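Long-range contacts in phenazine-1-carboxylate N-methyltransferase (Pseudomonas aeruginosa, PDB 2IP2), which methylates phenazine-1-carboxylate with S-adenosyl-L-methionine, giving 5-methylphenazine-1-carboxylate on the way to the virulence pigment pyocyanine: residues Leu197-Ser202 / Gly223-Gln228; Arg193-Asp198 / Glu229-Gly234. All coordinates share one frame; numbering follows the deposited sequence. Where two conformers were deposited one is given.

Contact 1: residues Leu197-Ser202 / Gly223-Gln228; sequences LDREGS and GGDMLQ
Strand 193-198 ends beside the end of strand 219-223 in parallel register, Asp198 bridging Gly223, and a backbone bond from Gly224 N to Asp198 O (2.9 Å) ties the two segments as they leave the sheet. These are the C-terminal ends of the strands in the Rossmann-like sheet of a class I methyltransferase, where the strand that ends in an acidic residue lies next to the edge strand. The Asp198 carbonyl takes the Gly224 N-H within its own plane and also receives a CA-H...O contact from Gly223 CA. Asp198, predicted to bind S-adenosyl-L-methionine, has its carboxylate gripped from two sides: OD1 accepts Arg199 N (2.6 Å) on its anti lone pair, and OD2 accepts a hydrogen bond from Gly177 N. Both bonds should fix the rotation of the group and favour its charged form. Glu200 CB sits 3.9 Å from Gly223 CA, so the bare alpha carbon packs directly against it. Leu197, with CG anti to its backbone N, sends CD2 obliquely against Met226 CB (3.7 Å). At the surface Arg199 bends at chi2 and chi3 and runs alongside Asp225, guanidinium and carboxylate planes 59° apart; Arg199 NH2 makes a long salt bridge to Asp225 OD2 (3.4 Å). The other oxygen, Asp225 OD1, closes an Asx turn, taking Leu227 N (2.7 Å) from above the carboxylate plane.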
ATOM      1  N   LEU A 197      18.823 -28.934 -15.603  1.00 35.16           N
ATOM      2  CA  LEU A 197      20.164 -28.395 -15.729  1.00 33.98           C
ATOM      3  C   LEU A 197      20.329 -27.192 -14.800  1.00 36.24           C
ATOM      4  O   LEU A 197      19.472 -26.326 -14.723  1.00 37.56           O
ATOM      5  CB  LEU A 197      20.362 -27.919 -17.174  1.00 33.40           C
ATOM      6  CG  LEU A 197      21.706 -27.306 -17.568  1.00 28.92           C
ATOM      7  CD1 LEU A 197      22.812 -28.408 -17.596  1.00 31.26           C
ATOM      8  CD2 LEU A 197      21.574 -26.649 -18.987  1.00 32.54           C
ATOM      9  N   ASP A 198      21.454 -27.123 -14.125  1.00 39.30           N
ATOM     10  CA  ASP A 198      21.917 -25.872 -13.534  1.00 43.00           C
ATOM     11  C   ASP A 198      23.434 -25.924 -13.515  1.00 44.08           C
ATOM     12  O   ASP A 198      24.005 -26.886 -14.019  1.00 43.99           O
ATOM     13  CB  ASP A 198      21.322 -25.641 -12.126  1.00 43.48           C
ATOM     14  CG  ASP A 198      21.185 -24.174 -11.783  1.00 47.58           C
ATOM     15  OD1 ASP A 198      22.106 -23.374 -12.134  1.00 49.49           O
ATOM     16  OD2 ASP A 198      20.153 -23.817 -11.154  1.00 50.40           O
ATOM     17  N   ARG A 199      24.068 -24.875 -12.981  1.00 46.48           N
ATOM     18  CA  ARG A 199      25.545 -24.737 -12.941  1.00 49.08           C
ATOM     19  C   ARG A 199      26.133 -25.798 -12.014  1.00 49.78           C
ATOM     20  O   ARG A 199      25.565 -26.066 -10.961  1.00 50.31           O
ATOM     21  CB  ARG A 199      25.898 -23.332 -12.426  1.00 49.19           C
ATOM     22  CG  ARG A 199      27.175 -22.731 -13.023  1.00 53.40           C
ATOM     23  CD  ARG A 199      27.094 -21.177 -13.127  1.00 58.41           C
ATOM     24  NE  ARG A 199      27.706 -20.586 -14.342  1.00 60.71           N
ATOM     25  CZ  ARG A 199      28.293 -21.261 -15.340  1.00 61.18           C
ATOM     26  NH1 ARG A 199      28.377 -22.581 -15.311  1.00 61.02           N
ATOM     27  NH2 ARG A 199      28.814 -20.602 -16.378  1.00 62.10           N
ATOM     28  N   GLU A 200      27.250 -26.428 -12.370  1.00 51.33           N
ATOM     29  CA  GLU A 200      27.785 -27.436 -11.436  1.00 52.23           C
ATOM     30  C   GLU A 200      28.206 -26.772 -10.118  1.00 52.07           C
ATOM     31  O   GLU A 200      28.775 -25.657 -10.112  1.00 51.86           O
ATOM     32  CB  GLU A 200      28.879 -28.342 -12.028  1.00 52.56           C
ATOM     33  CG  GLU A 200      29.946 -27.648 -12.843  1.00 56.78           C
ATOM     34  CD  GLU A 200      31.200 -28.491 -12.969  1.00 59.83           C
ATOM     35  OE1 GLU A 200      31.161 -29.540 -13.666  1.00 63.27           O
ATOM     36  OE2 GLU A 200      32.227 -28.102 -12.371  1.00 59.99           O
ATOM     37  N   GLY A 201      27.866 -27.430  -9.014  1.00 50.68           N
ATOM     38  CA  GLY A 201      28.086 -26.846  -7.704  1.00 49.87           C
ATOM     39  C   GLY A 201      26.854 -26.135  -7.176  1.00 49.47           C
ATOM     40  O   GLY A 201      26.852 -25.668  -6.034  1.00 49.93           O
ATOM     41  N   SER A 202      25.801 -26.048  -7.996  1.00 48.24           N
ATOM     42  CA  SER A 202      24.569 -25.366  -7.584  1.00 47.12           C
ATOM     43  C   SER A 202      23.428 -26.322  -7.269  1.00 45.74           C
ATOM     44  O   SER A 202      22.397 -25.911  -6.731  1.00 45.66           O
ATOM     45  CB  SER A 202      24.134 -24.368  -8.649  1.00 47.13           C
ATOM     46  OG  SER A 202      25.165 -23.425  -8.864  1.00 49.79           O
ATOM     47  N   GLY A 223      24.933 -30.949 -14.139  1.00 36.55           N
ATOM     48  CA  GLY A 223      25.672 -29.723 -13.844  1.00 36.80           C
ATOM     49  C   GLY A 223      26.345 -29.321 -15.145  1.00 37.39           C
ATOM     50  O   GLY A 223      26.953 -30.160 -15.813  1.00 38.44           O
ATOM     51  N   GLY A 224      26.230 -28.062 -15.524  1.00 36.63           N
ATOM     52  CA  GLY A 224      26.808 -27.639 -16.774  1.00 36.86           C
ATOM     53  C   GLY A 224      26.422 -26.214 -17.036  1.00 37.15           C
ATOM     54  O   GLY A 224      25.597 -25.642 -16.311  1.00 36.68           O
ATOM     55  N   ASP A 225      27.011 -25.628 -18.073  1.00 37.06           N
ATOM     56  CA  ASP A 225      26.711 -24.240 -18.390  1.00 36.61           C
ATOM     57  C   ASP A 225      25.828 -24.262 -19.613  1.00 36.31           C
ATOM     58  O   ASP A 225      26.223 -24.750 -20.674  1.00 35.08           O
ATOM     59  CB  ASP A 225      28.014 -23.430 -18.597  1.00 37.34           C
ATOM     60  CG  ASP A 225      27.791 -22.066 -19.295  1.00 40.09           C
ATOM     61  OD1 ASP A 225      26.638 -21.589 -19.458  1.00 38.63           O
ATOM     62  OD2 ASP A 225      28.825 -21.472 -19.704  1.00 43.68           O
ATOM     63  N   MET A 226      24.615 -23.736 -19.442  1.00 35.72           N
ATOM     64  CA  MET A 226      23.605 -23.761 -20.490  1.00 35.17           C
ATOM     65  C   MET A 226      24.028 -22.969 -21.723  1.00 35.34           C
ATOM     66  O   MET A 226      23.464 -23.141 -22.802  1.00 36.09           O
ATOM     67  CB  MET A 226      22.312 -23.159 -19.947  1.00 35.52           C
ATOM     68  CG  MET A 226      22.462 -21.767 -19.401  1.00 34.13           C
ATOM     69  SD  MET A 226      20.883 -21.101 -18.756  1.00 36.05           S
ATOM     70  CE  MET A 226      21.483 -19.505 -18.157  1.00 38.44           C
ATOM     71  N   LEU A 227      24.988 -22.069 -21.551  1.00 36.06           N
ATOM     72  CA  LEU A 227      25.454 -21.222 -22.633  1.00 38.92           C
ATOM     73  C   LEU A 227      26.415 -21.985 -23.542  1.00 40.17           C
ATOM     74  O   LEU A 227      26.578 -21.619 -24.719  1.00 39.79           O
ATOM     75  CB  LEU A 227      26.095 -19.953 -22.072  1.00 39.18           C
ATOM     76  CG  LEU A 227      25.235 -18.683 -21.945  1.00 39.66           C
ATOM     77  CD1 LEU A 227      23.730 -18.894 -21.797  1.00 35.44           C
ATOM     78  CD2 LEU A 227      25.813 -17.722 -20.878  1.00 40.16           C
ATOM     79  N   GLN A 228      27.023 -23.057 -23.009  1.00 41.89           N
ATOM     80  CA  GLN A 228      27.805 -23.965 -23.860  1.00 43.85           C
ATOM     81  C   GLN A 228      27.056 -25.191 -24.362  1.00 43.07           C
ATOM     82  O   GLN A 228      27.177 -25.594 -25.517  1.00 43.09           O
ATOM     83  CB  GLN A 228      29.324 -24.027 -23.597  0.50 45.59           C
ATOM     84  CG  GLN A 228      30.057 -22.617 -23.475  0.50 46.64           C
ATOM     85  CD  GLN A 228      29.982 -21.746 -24.706  0.50 53.99           C
ATOM     86  OE1 GLN A 228      30.332 -22.184 -25.819  0.50 57.97           O
ATOM     87  NE2 GLN A 228      29.555 -20.486 -24.521  0.50 52.93           N
TER

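Contact 2: residues Arg193-Asp198 / Glu229-Gly234; sequences RGVMLD and EVPSNG
Val195 and Leu197, two residues apart on strand 193-198, both point toward the loop 229-234 and meet its Pro231 from one face of the Rossmann-like methyltransferase sheet. The loop belongs to the connection from edge strand 219-223 to strand 236-240 on the far side of strands 193-198 and 170-174, and it passes over this face on the way. No hydrogen bond joins the two segments; the contact is apolar. Val195 crosses the proline ring obliquely: its CG1, anti to the backbone N (chi1 178°), reaches Pro231 CG at 3.7 Å, with Pro231 CB a little farther off. The neighbouring corner of the ring serves Leu197, whose CD2 lies 4.0 Å from Pro231 CD. Pro231 thus offers CG to one strand residue and CD to the next on the same face. It also touches Val172 of strand 170-174, and so spans two neighbouring strands. Val230 approaches differently, its side chain at about a right angle to that of Leu197 and its CG1 4.0 Å from Leu197 CD2. That valine is buried and also packs on Ala261 at the end of helix 248-261, which places it between helix and sheet. Beyond the proline, the Tyr237 hydroxyl hydrogen-bonds to both Pro231 O and Gly234 N, so one hydroxyl links two points of the loop. At the first residue of segment 229-234, the carbonyl oxygen Glu229 O comes within 3.9 Å of Leu197 CD2.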
ATOM      1  N   ARG A 193       8.962 -37.411 -18.106  1.00 36.92           N
ATOM      2  CA  ARG A 193      10.348 -37.612 -17.688  1.00 37.11           C
ATOM      3  C   ARG A 193      11.115 -36.344 -18.021  1.00 36.83           C
ATOM      4  O   ARG A 193      10.831 -35.703 -19.030  1.00 35.50           O
ATOM      5  CB  ARG A 193      11.003 -38.793 -18.427  0.50 37.18           C
ATOM      6  CG  ARG A 193      10.301 -40.173 -18.260  0.50 38.60           C
ATOM      7  CD  ARG A 193      11.276 -41.396 -18.388  0.50 38.75           C
ATOM      8  NE  ARG A 193      12.389 -41.197 -19.331  0.50 39.87           N
ATOM      9  CZ  ARG A 193      13.683 -41.219 -18.995  0.50 37.69           C
ATOM     10  NH1 ARG A 193      14.063 -41.451 -17.739  0.50 35.61           N
ATOM     11  NH2 ARG A 193      14.605 -41.002 -19.920  0.50 34.01           N
ATOM     12  N   GLY A 194      12.076 -35.987 -17.172  1.00 36.81           N
ATOM     13  CA  GLY A 194      12.732 -34.708 -17.310  1.00 35.66           C
ATOM     14  C   GLY A 194      14.156 -34.667 -16.808  1.00 34.58           C
ATOM     15  O   GLY A 194      14.570 -35.487 -15.986  1.00 32.69           O
ATOM     16  N   VAL A 195      14.876 -33.669 -17.302  1.00 32.83           N
ATOM     17  CA  VAL A 195      16.212 -33.333 -16.851  1.00 32.32           C
ATOM     18  C   VAL A 195      16.222 -31.886 -16.382  1.00 32.97           C
ATOM     19  O   VAL A 195      15.695 -30.977 -17.073  1.00 32.57           O
ATOM     20  CB  VAL A 195      17.252 -33.487 -18.011  1.00 32.59           C
ATOM     21  CG1 VAL A 195      18.628 -33.078 -17.537  1.00 31.42           C
ATOM     22  CG2 VAL A 195      17.300 -34.971 -18.496  1.00 32.09           C
ATOM     23  N   MET A 196      16.797 -31.666 -15.214  1.00 32.60           N
ATOM     24  CA  MET A 196      17.049 -30.312 -14.780  1.00 34.59           C
ATOM     25  C   MET A 196      18.534 -30.004 -14.878  1.00 34.37           C
ATOM     26  O   MET A 196      19.384 -30.691 -14.297  1.00 33.55           O
ATOM     27  CB  MET A 196      16.592 -30.128 -13.333  0.50 34.46           C
ATOM     28  CG  MET A 196      17.020 -28.793 -12.695  0.50 35.04           C
ATOM     29  SD  MET A 196      16.474 -28.748 -10.993  0.50 36.92           S
ATOM     30  CE  MET A 196      14.777 -29.251 -11.249  0.50 36.81           C
ATOM     31  N   LEU A 197      18.823 -28.934 -15.603  1.00 35.16           N
ATOM     32  CA  LEU A 197      20.164 -28.395 -15.729  1.00 33.98           C
ATOM     33  C   LEU A 197      20.329 -27.192 -14.800  1.00 36.24           C
ATOM     34  O   LEU A 197      19.472 -26.326 -14.723  1.00 37.56           O
ATOM     35  CB  LEU A 197      20.362 -27.919 -17.174  1.00 33.40           C
ATOM     36  CG  LEU A 197      21.706 -27.306 -17.568  1.00 28.92           C
ATOM     37  CD1 LEU A 197      22.812 -28.408 -17.596  1.00 31.26           C
ATOM     38  CD2 LEU A 197      21.574 -26.649 -18.987  1.00 32.54           C
ATOM     39  N   ASP A 198      21.454 -27.123 -14.125  1.00 39.30           N
ATOM     40  CA  ASP A 198      21.917 -25.872 -13.534  1.00 43.00           C
ATOM     41  C   ASP A 198      23.434 -25.924 -13.515  1.00 44.08           C
ATOM     42  O   ASP A 198      24.005 -26.886 -14.019  1.00 43.99           O
ATOM     43  CB  ASP A 198      21.322 -25.641 -12.126  1.00 43.48           C
ATOM     44  CG  ASP A 198      21.185 -24.174 -11.783  1.00 47.58           C
ATOM     45  OD1 ASP A 198      22.106 -23.374 -12.134  1.00 49.49           O
ATOM     46  OD2 ASP A 198      20.153 -23.817 -11.154  1.00 50.40           O
ATOM     47  N   GLU A 229      26.204 -25.748 -23.502  1.00 40.84           N
ATOM     48  CA  GLU A 229      25.551 -27.019 -23.791  1.00 39.73           C
ATOM     49  C   GLU A 229      24.239 -27.198 -23.035  1.00 37.94           C
ATOM     50  O   GLU A 229      24.148 -26.810 -21.874  1.00 36.80           O
ATOM     51  CB  GLU A 229      26.514 -28.168 -23.474  1.00 39.67           C
ATOM     52  CG  GLU A 229      26.350 -29.399 -24.334  1.00 40.14           C
ATOM     53  CD  GLU A 229      27.421 -30.466 -24.039  1.00 41.32           C
ATOM     54  OE1 GLU A 229      27.735 -30.703 -22.846  1.00 41.51           O
ATOM     55  OE2 GLU A 229      27.927 -31.080 -25.006  1.00 42.20           O
ATOM     56  N   VAL A 230      23.244 -27.815 -23.680  1.00 35.95           N
ATOM     57  CA  VAL A 230      22.050 -28.307 -22.951  1.00 36.23           C
ATOM     58  C   VAL A 230      21.755 -29.772 -23.279  1.00 34.96           C
ATOM     59  O   VAL A 230      22.112 -30.212 -24.352  1.00 35.25           O
ATOM     60  CB  VAL A 230      20.760 -27.476 -23.225  1.00 35.43           C
ATOM     61  CG1 VAL A 230      20.951 -25.989 -22.832  1.00 35.08           C
ATOM     62  CG2 VAL A 230      20.267 -27.655 -24.670  1.00 36.24           C
ATOM     63  N   PRO A 231      21.119 -30.517 -22.351  1.00 34.41           N
ATOM     64  CA  PRO A 231      20.712 -31.913 -22.589  1.00 34.01           C
ATOM     65  C   PRO A 231      19.901 -32.075 -23.881  1.00 33.87           C
ATOM     66  O   PRO A 231      19.067 -31.200 -24.238  1.00 33.11           O
ATOM     67  CB  PRO A 231      19.880 -32.282 -21.336  1.00 33.63           C
ATOM     68  CG  PRO A 231      20.379 -31.345 -20.244  1.00 34.07           C
ATOM     69  CD  PRO A 231      20.791 -30.066 -20.977  1.00 34.61           C
ATOM     70  N   SER A 232      20.190 -33.170 -24.596  1.00 33.26           N
ATOM     71  CA  SER A 232      19.668 -33.371 -25.951  1.00 31.92           C
ATOM     72  C   SER A 232      18.328 -34.119 -26.025  1.00 30.63           C
ATOM     73  O   SER A 232      17.915 -34.845 -25.085  1.00 30.40           O
ATOM     74  CB  SER A 232      20.704 -34.092 -26.844  0.50 32.67           C
ATOM     75  OG  SER A 232      21.654 -33.190 -27.379  0.50 34.93           O
ATOM     76  N   ASN A 233      17.693 -33.968 -27.189  1.00 31.32           N
ATOM     77  CA  ASN A 233      16.514 -34.761 -27.584  1.00 30.67           C
ATOM     78  C   ASN A 233      15.251 -34.507 -26.751  1.00 31.20           C
ATOM     79  O   ASN A 233      14.365 -35.350 -26.711  1.00 29.62           O
ATOM     80  CB  ASN A 233      16.854 -36.309 -27.584  1.00 31.29           C
ATOM     81  CG  ASN A 233      15.980 -37.087 -28.579  1.00 33.78           C
ATOM     82  OD1 ASN A 233      15.653 -36.554 -29.660  1.00 37.37           O
ATOM     83  ND2 ASN A 233      15.574 -38.332 -28.221  1.00 31.81           N
ATOM     84  N   GLY A 234      15.173 -33.347 -26.089  1.00 30.23           N
ATOM     85  CA  GLY A 234      14.015 -33.001 -25.279  1.00 29.62           C
ATOM     86  C   GLY A 234      12.880 -32.644 -26.210  1.00 28.93           C
ATOM     87  O   GLY A 234      13.108 -32.041 -27.241  1.00 29.75           O
TER

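In the fold
The two contacts follow one connection, from the end of strand 219-223 to strand 236-240, as it crosses strand 193-198; their centres are 11 Å apart. Leu197 is common to both and packs under the connection at each place. Contact 1 lies at the C-terminal end of the strands and holds Asp198, predicted to bind S-adenosyl-L-methionine; the Met226 side chain is about 10 Å from that of Arg241, the other residue predicted to bind it. Contact 2 runs back along the strand, away from the annotated sites. Helix 248-261 backs the connection at both places, through Leu254 and Asn257 at contact 1 and Ala261 at contact 2.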